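Long-range contacts in protein insensitive (Drosophila melanogaster, PDB 4IX7), which preferentially binds the palindromic DNA sequence CCAATTGG through its BEN domain, forms homodimers, and represses genes of neural development: residues I7-T12 against I73-F78; C13-V18 against L35-D40. One frame throughout, in Å; residues are numbered along the deposited sequence.

Contact 1 of 2, residues I7-T12 against I73-F78; sequences IGPNNT and IQDIIF
Hydrogen bonds to one buried carboxylate, that of Asp75 on the helix, hold the hairpin loop 7-12. Its OD1 takes the backbone N of Asn10 at 2.9 Å on the syn lone pair, in a nearly straight bond (164°). OD2 turns its anti side to Thr12 and accepts twice from that residue, from the backbone N at 2.9 Å and from OG1 at 2.7 Å; with OG1 beside its own backbone N (chi1 -55°), Thr12 presents both donors together. OD1 thus holds the type I turn Gly8-Asn11 from within, at Asn10, and OD2 holds the residue just after it; these donors would probably favour the ionised carboxylate. An alanine in place of Asp75 would take away the acceptor of all three bonds and would probably loosen the turn on the helix, leaving the buried Thr12 donors without this partner. A further bond lies nearer the surface: Asn10 ND2 donates to Gln74 OE1 at 2.9 Å; OE1 lies in the plane of the Asn10 amide, but ND2 stands well above the Gln74 carbonyl plane, and it also bonds Gly71 O.

Van der Waals contacts flank the carboxylate. Pro9 CD sits over one face of the Phe78 ring, 3.7 Å from its centroid, a CH-pi contact, while Ile7 O lies at the ring edge, 3.4 Å from CD2 of Phe78. Gly8 passes so close to Asp75 that a CB there would clash with OD1. Ile7 CD1 reaches Ile76 CG1 at 4.1 Å.

The loop joins strands 4-6 and 13-15 and rests on helix 70-84, beside helix 27-38.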
# COMPACT_ATOMS: atom_id res chain seq x y z
N ILE C 7 17.11 18.73 5.69
CA ILE C 7 16.87 17.31 5.40
C ILE C 7 16.83 16.95 3.92
O ILE C 7 16.85 15.77 3.56
CB ILE C 7 15.61 16.74 6.13
CG1 ILE C 7 14.32 17.14 5.39
CG2 ILE C 7 15.60 17.16 7.60
CD1 ILE C 7 13.06 16.51 5.97
N GLY C 8 16.77 17.95 3.05
CA GLY C 8 16.70 17.69 1.62
C GLY C 8 16.98 18.92 0.79
O GLY C 8 17.21 20.00 1.34
N PRO C 9 16.96 18.76 -0.54
CA PRO C 9 17.32 19.85 -1.45
C PRO C 9 16.51 21.14 -1.33
O PRO C 9 16.98 22.18 -1.78
CB PRO C 9 17.15 19.23 -2.85
CG PRO C 9 16.38 17.95 -2.63
CD PRO C 9 16.69 17.50 -1.24
N ASN C 10 15.31 21.09 -0.75
CA ASN C 10 14.50 22.30 -0.61
C ASN C 10 14.69 23.00 0.73
O ASN C 10 13.97 23.95 1.05
CB ASN C 10 13.02 22.00 -0.87
CG ASN C 10 12.79 21.40 -2.25
OD1 ASN C 10 13.38 21.85 -3.24
ND2 ASN C 10 11.94 20.38 -2.32
N ASN C 11 15.67 22.53 1.49
CA ASN C 11 16.03 23.13 2.77
C ASN C 11 14.92 23.10 3.83
O ASN C 11 14.83 23.98 4.69
CB ASN C 11 16.60 24.54 2.58
CG ASN C 11 17.33 25.06 3.81
OD1 ASN C 11 17.11 26.19 4.26
ND2 ASN C 11 18.20 24.23 4.37
N THR C 12 14.07 22.08 3.79
CA THR C 12 13.16 21.85 4.90
C THR C 12 14.03 21.37 6.06
O THR C 12 14.87 20.48 5.88
CB THR C 12 12.13 20.76 4.56
OG1 THR C 12 11.44 21.13 3.36
CG2 THR C 12 11.13 20.60 5.70
N ILE C 73 7.29 17.83 1.34
CA ILE C 73 7.09 16.40 1.14
C ILE C 73 8.25 15.81 0.35
O ILE C 73 8.76 14.74 0.70
CB ILE C 73 5.74 16.11 0.46
CG1 ILE C 73 4.60 16.42 1.44
CG2 ILE C 73 5.64 14.65 0.00
CD1 ILE C 73 4.73 15.74 2.77
N GLN C 74 8.70 16.52 -0.69
CA GLN C 74 9.84 16.07 -1.48
C GLN C 74 11.07 15.89 -0.59
O GLN C 74 11.81 14.93 -0.74
CB GLN C 74 10.14 17.07 -2.59
CG GLN C 74 11.13 16.55 -3.62
CD GLN C 74 11.53 17.61 -4.63
OE1 GLN C 74 11.10 18.76 -4.55
NE2 GLN C 74 12.36 17.22 -5.60
N ASP C 75 11.26 16.81 0.36
CA ASP C 75 12.39 16.71 1.27
C ASP C 75 12.28 15.53 2.22
O ASP C 75 13.27 14.86 2.51
CB ASP C 75 12.58 18.01 2.06
CG ASP C 75 13.30 19.08 1.25
OD1 ASP C 75 13.83 18.76 0.16
OD2 ASP C 75 13.36 20.23 1.74
N ILE C 76 11.07 15.28 2.72
CA ILE C 76 10.86 14.14 3.60
C ILE C 76 11.16 12.85 2.86
O ILE C 76 11.84 11.97 3.39
CB ILE C 76 9.42 14.11 4.16
CG1 ILE C 76 9.24 15.28 5.13
CG2 ILE C 76 9.12 12.77 4.85
CD1 ILE C 76 7.80 15.49 5.56
N ILE C 77 10.69 12.75 1.62
CA ILE C 77 10.96 11.57 0.80
C ILE C 77 12.46 11.43 0.55
O ILE C 77 13.02 10.34 0.68
CB ILE C 77 10.19 11.61 -0.53
CG1 ILE C 77 8.69 11.51 -0.26
CG2 ILE C 77 10.64 10.50 -1.45
CD1 ILE C 77 7.82 11.83 -1.50
N PHE C 78 13.12 12.54 0.24
CA PHE C 78 14.56 12.53 0.05
C PHE C 78 15.28 11.97 1.27
O PHE C 78 16.11 11.06 1.16
CB PHE C 78 15.08 13.93 -0.27
CG PHE C 78 16.57 13.99 -0.50
CD1 PHE C 78 17.09 13.87 -1.77
CD2 PHE C 78 17.44 14.18 0.57
CE1 PHE C 78 18.46 13.92 -1.99
CE2 PHE C 78 18.81 14.22 0.36
CZ PHE C 78 19.32 14.10 -0.92

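Contact 2 of 2, residues C13-V18 against L35-D40; sequences CVPASV and LVTIFD
Within the BEN domain, the second strand of the small antiparallel hairpin, 13-15, and the short helix that follows it pack against the C-terminal turn of helix 27-38. Val14 carries most of the strand's share. Its CG1, lying beside the backbone N (chi1 -60°), meets two side chains of the helix: CG2 of Thr37 at 3.7 Å, with the two residues crossing at about a right angle, and CG1 of Ile38 at 3.8 Å, where the crossing is oblique. Thr37 turns its methyl to the strand because CG2 stands anti to its own backbone N, and the same methyl meets the ring of Pro15 tip to tip, 3.9 Å from CD. Pro15 occupies the N-cap position of helix 16-19. One turn on, Val18 reaches back with CG1 anti to its backbone N (chi1 174°) and comes end-on to Thr37 OG1 at 3.6 Å.

Thr37 is therefore bordered by Val14, Pro15 and Val18. Its hydroxyl bonds Lys33 O, one helical turn earlier, so it is engaged within its own helix, and toward Val18 its oxygen makes a van der Waals contact. Cys13 points away from the helix and packs on Met4 and Ser6 of strand 4-6. No hydrogen bond crosses between 13-18 and 35-40; the contact is small and rests mainly on methyl and methylene groups, consistent with an association set by shape rather than by directed polar bonds.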
# COMPACT_ATOMS: atom_id res chain seq x y z
N CYS C 13 13.84 21.96 7.23
CA CYS C 13 14.69 21.65 8.38
C CYS C 13 13.94 21.12 9.59
O CYS C 13 12.75 21.38 9.77
CB CYS C 13 15.47 22.90 8.81
SG CYS C 13 16.63 23.51 7.55
N VAL C 14 14.67 20.35 10.40
CA VAL C 14 14.20 19.90 11.70
C VAL C 14 15.37 20.11 12.67
O VAL C 14 16.52 20.17 12.24
CB VAL C 14 13.80 18.40 11.68
CG1 VAL C 14 12.67 18.16 10.69
CG2 VAL C 14 15.00 17.52 11.34
N PRO C 15 15.08 20.23 13.98
CA PRO C 15 16.20 20.38 14.90
C PRO C 15 17.11 19.15 14.88
O PRO C 15 16.62 18.04 14.62
CB PRO C 15 15.52 20.50 16.27
CG PRO C 15 14.14 20.98 15.96
CD PRO C 15 13.78 20.30 14.67
N ALA C 16 18.40 19.35 15.11
CA ALA C 16 19.33 18.23 15.19
C ALA C 16 18.89 17.21 16.23
O ALA C 16 19.05 16.00 16.02
CB ALA C 16 20.74 18.71 15.49
N SER C 17 18.34 17.69 17.34
CA SER C 17 17.89 16.81 18.41
C SER C 17 16.85 15.81 17.89
O SER C 17 16.83 14.65 18.31
CB SER C 17 17.34 17.61 19.59
OG SER C 17 16.20 18.38 19.24
N VAL C 18 16.02 16.25 16.95
CA VAL C 18 15.03 15.38 16.36
C VAL C 18 15.67 14.47 15.30
O VAL C 18 15.50 13.25 15.33
CB VAL C 18 13.86 16.19 15.73
CG1 VAL C 18 12.91 15.26 15.00
CG2 VAL C 18 13.12 16.96 16.81
N LEU C 35 7.09 14.16 9.83
CA LEU C 35 5.82 14.83 9.57
C LEU C 35 5.32 15.68 10.73
O LEU C 35 4.89 16.82 10.52
CB LEU C 35 4.74 13.83 9.18
CG LEU C 35 4.83 13.24 7.77
CD1 LEU C 35 3.85 12.08 7.67
CD2 LEU C 35 4.55 14.28 6.67
N VAL C 36 5.36 15.16 11.95
CA VAL C 36 4.84 15.92 13.08
C VAL C 36 5.81 17.00 13.54
O VAL C 36 5.45 17.84 14.37
CB VAL C 36 4.44 15.01 14.27
CG1 VAL C 36 3.33 14.07 13.83
CG2 VAL C 36 5.66 14.26 14.82
N THR C 37 7.03 16.96 13.02
CA THR C 37 8.00 18.02 13.30
C THR C 37 7.83 19.18 12.32
O THR C 37 7.98 20.35 12.69
CB THR C 37 9.45 17.47 13.23
OG1 THR C 37 9.58 16.38 14.15
CG2 THR C 37 10.45 18.56 13.63
N ILE C 38 7.47 18.85 11.08
CA ILE C 38 7.46 19.81 9.98
C ILE C 38 6.07 20.44 9.78
O ILE C 38 5.97 21.61 9.38
CB ILE C 38 7.94 19.12 8.68
CG1 ILE C 38 9.44 18.82 8.78
CG2 ILE C 38 7.62 19.94 7.45
CD1 ILE C 38 9.90 17.74 7.82
N PHE C 39 5.03 19.68 10.09
CA PHE C 39 3.64 20.13 9.92
C PHE C 39 2.91 20.08 11.25
O PHE C 39 3.13 19.17 12.04
CB PHE C 39 2.89 19.20 8.96
CG PHE C 39 3.45 19.17 7.56
CD1 PHE C 39 3.19 20.20 6.67
CD2 PHE C 39 4.20 18.09 7.12
CE1 PHE C 39 3.70 20.17 5.37
CE2 PHE C 39 4.70 18.04 5.82
CZ PHE C 39 4.45 19.08 4.94
N ASP C 40 2.02 21.05 11.51
CA ASP C 40 1.16 20.90 12.68
C ASP C 40 0.10 19.82 12.44
O ASP C 40 -0.18 19.44 11.29
CB ASP C 40 0.56 22.24 13.15
CG ASP C 40 -0.25 22.95 12.10
OD1 ASP C 40 -1.04 22.29 11.39
OD2 ASP C 40 -0.13 24.19 12.00

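From the N terminus, strand 4-6 leads into the loop 7-12, the first half of contact 1; strand 13-15 and the start of helix 16-19 follow at once and form the first half of contact 2. Contact 2 closes the shorter loop when the chain returns along helix 27-38. Contact 1 closes the longer one at helix 70-84, so the smaller loop lies wholly within the larger. The hairpin is thereby tied to two helices, which also meet each other: Ile76 CG1 lies 3.7 Å from Ile38 CD1. That same Ile38 CD1 touches Thr12 CG2, so Ile38 joins both contacts in one apolar cluster of the BEN domain.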